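Local atomic coordinates of transcriptional regulator, LYSR family (Neisseria meningitidis, PDB entry 4AB5), a protein that probably controls transcription of methionine biosynthesis genes as a MetR-like LysR-family activator and repressor, this chain being its regulatory domain. Residues 21-26 with 203-208. Numbering follows the deposited sequence.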
# COMPACT_ATOMS: atom_id res chain seq x y z
N ASP B 21 -5.01 -2.86 6.42
CA ASP B 21 -4.34 -2.42 7.64
C ASP B 21 -4.66 -3.29 8.86
O ASP B 21 -3.76 -3.56 9.66
CB ASP B 21 -4.60 -0.94 7.93
CG ASP B 21 -3.82 0.02 7.04
OD1 ASP B 21 -2.98 -0.46 6.23
OD2 ASP B 21 -4.03 1.25 7.16
N TRP B 22 -5.92 -3.72 8.99
CA TRP B 22 -6.36 -4.59 10.09
C TRP B 22 -6.52 -6.07 9.68
O TRP B 22 -6.39 -6.95 10.53
CB TRP B 22 -7.63 -4.06 10.77
CG TRP B 22 -8.72 -3.67 9.82
CD1 TRP B 22 -9.01 -2.41 9.38
CD2 TRP B 22 -9.69 -4.54 9.21
NE1 TRP B 22 -10.10 -2.44 8.54
CE2 TRP B 22 -10.53 -3.73 8.42
CE3 TRP B 22 -9.93 -5.92 9.27
CZ2 TRP B 22 -11.57 -4.27 7.66
CZ3 TRP B 22 -10.95 -6.45 8.50
CH2 TRP B 22 -11.77 -5.63 7.73
N LEU B 23 -6.77 -6.32 8.37
CA LEU B 23 -6.95 -7.66 7.83
C LEU B 23 -5.67 -8.48 7.75
O LEU B 23 -5.72 -9.68 8.02
CB LEU B 23 -7.68 -7.63 6.47
CG LEU B 23 -8.28 -8.95 5.98
CD1 LEU B 23 -9.36 -9.44 6.92
CD2 LEU B 23 -8.84 -8.80 4.58
N MSE B 24 -4.55 -7.85 7.37
CA MSE B 24 -3.25 -8.53 7.29
C MSE B 24 -2.78 -9.03 8.67
O MSE B 24 -2.54 -10.23 8.77
CB MSE B 24 -2.19 -7.69 6.55
CG MSE B 24 -2.55 -7.38 5.09
SE MSE B 24 -3.04 -8.93 3.99
CE MSE B 24 -5.02 -8.83 4.04
N PRO B 25 -2.73 -8.20 9.77
CA PRO B 25 -2.37 -8.77 11.08
C PRO B 25 -3.41 -9.74 11.66
O PRO B 25 -3.06 -10.56 12.50
CB PRO B 25 -2.15 -7.54 11.98
CG PRO B 25 -2.88 -6.46 11.33
CD PRO B 25 -2.94 -6.74 9.86
N ALA B 26 -4.68 -9.68 11.19
CA ALA B 26 -5.75 -10.60 11.60
C ALA B 26 -5.42 -12.00 11.07
O ALA B 26 -5.59 -12.98 11.79
CB ALA B 26 -7.11 -10.13 11.09
N GLN B 203 -14.23 -13.16 14.66
CA GLN B 203 -14.05 -12.73 16.05
C GLN B 203 -12.64 -12.17 16.30
O GLN B 203 -12.51 -11.27 17.12
CB GLN B 203 -14.54 -13.74 17.10
CG GLN B 203 -13.77 -15.04 17.21
CD GLN B 203 -14.43 -16.00 18.18
OE1 GLN B 203 -14.59 -15.72 19.37
NE2 GLN B 203 -14.83 -17.17 17.68
N ILE B 204 -11.63 -12.64 15.52
CA ILE B 204 -10.25 -12.15 15.56
C ILE B 204 -10.23 -10.72 15.00
O ILE B 204 -9.67 -9.84 15.65
CB ILE B 204 -9.26 -13.12 14.84
CG1 ILE B 204 -8.97 -14.38 15.70
CG2 ILE B 204 -7.93 -12.42 14.44
CD1 ILE B 204 -8.35 -15.62 14.91
N ILE B 205 -10.88 -10.50 13.83
CA ILE B 205 -11.00 -9.17 13.18
C ILE B 205 -11.62 -8.16 14.16
O ILE B 205 -11.11 -7.04 14.30
CB ILE B 205 -11.81 -9.26 11.85
CG1 ILE B 205 -11.03 -9.98 10.72
CG2 ILE B 205 -12.32 -7.89 11.39
CD1 ILE B 205 -11.95 -10.41 9.46
N ARG B 206 -12.72 -8.57 14.86
CA ARG B 206 -13.44 -7.72 15.82
C ARG B 206 -12.63 -7.40 17.07
O ARG B 206 -12.52 -6.22 17.42
CB ARG B 206 -14.81 -8.31 16.18
CG ARG B 206 -15.86 -8.15 15.08
CD ARG B 206 -17.26 -8.52 15.56
NE ARG B 206 -17.36 -9.93 15.95
CZ ARG B 206 -17.72 -10.92 15.14
NH1 ARG B 206 -18.07 -10.66 13.88
NH2 ARG B 206 -17.75 -12.17 15.58
N GLU B 207 -12.03 -8.41 17.73
CA GLU B 207 -11.20 -8.21 18.93
C GLU B 207 -10.02 -7.32 18.63
O GLU B 207 -9.72 -6.44 19.43
CB GLU B 207 -10.70 -9.54 19.52
CG GLU B 207 -11.77 -10.37 20.22
CD GLU B 207 -11.37 -11.77 20.66
OE1 GLU B 207 -10.45 -12.37 20.05
OE2 GLU B 207 -12.02 -12.28 21.60
N ARG B 208 -9.37 -7.54 17.47
CA ARG B 208 -8.21 -6.77 17.03
C ARG B 208 -8.56 -5.33 16.69
O ARG B 208 -7.85 -4.43 17.11
CB ARG B 208 -7.50 -7.44 15.84
CG ARG B 208 -6.60 -8.59 16.23
CD ARG B 208 -5.65 -8.95 15.10
NE ARG B 208 -4.37 -9.44 15.63
CZ ARG B 208 -3.30 -8.69 15.85
NH1 ARG B 208 -3.33 -7.39 15.59
NH2 ARG B 208 -2.20 -9.23 16.35
O HOH W 1 -5.63 -5.79 13.71
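Helix 21-26, part of the longer helix 20-33, crosses helix 203-208, within helix 196-212, at 121°, with the segment axes 9.6 Å apart at closest approach. Both helices belong to the LysR substrate-binding domain, a periplasmic-binding-protein type fold; they bring an early and a late part of the chain together against its mixed beta-sheet. The CA atoms of Ala-26 and Ile-205 come within 5.7 Å, the small alanine lying where the backbones draw nearest.

Ile-205 carries most of the apolar packing with three carbons. CG2 of Ile-205, anti to the backbone N, approaches the six-membered ring of Trp-22 obliquely, at 3.5 Å from CZ3 of Trp-22. CG1 lies beside the CB of Ala-26, and CD1 of Ile-205 extends to CD1 of Leu-23 at 3.8 Å, the two side chains running alongside each other. In Trp-22 a chi1 of 48° places CG between the backbone N and carbonyl carbon, and CZ3 and CE3 reach Ile-205; the indole also meets Phe-78 edge-to-face. Ile-62 of strand 60-63 touches Trp-22, Leu-23 and Ile-205, seating this apolar group on the sheet. Ile-204, with CG2 anti to its backbone N, sets that methyl against the carbonyl O of Ala-26 at 3.6 Å; its side chain also packs on Phe-30 and Met-33 farther along helix 20-33.

Arg-208 and Pro-25, both partly exposed, meet on another side of Ala-26. The arginine chain, bent at chi3 (148°), brings CD of Arg-208 to 3.9 Å from CA of Ala-26, and NE reaches on to a salt bridge with Glu-29, which anchors the guanidinium to the next turn of the partner helix. A water links NH1 to the carbonyl O of Trp-22 through two weak bonds. The carbonyl O of Pro-25 sits over one guanidinium face, displaced toward its rim and 3.6 Å from NE of Arg-208.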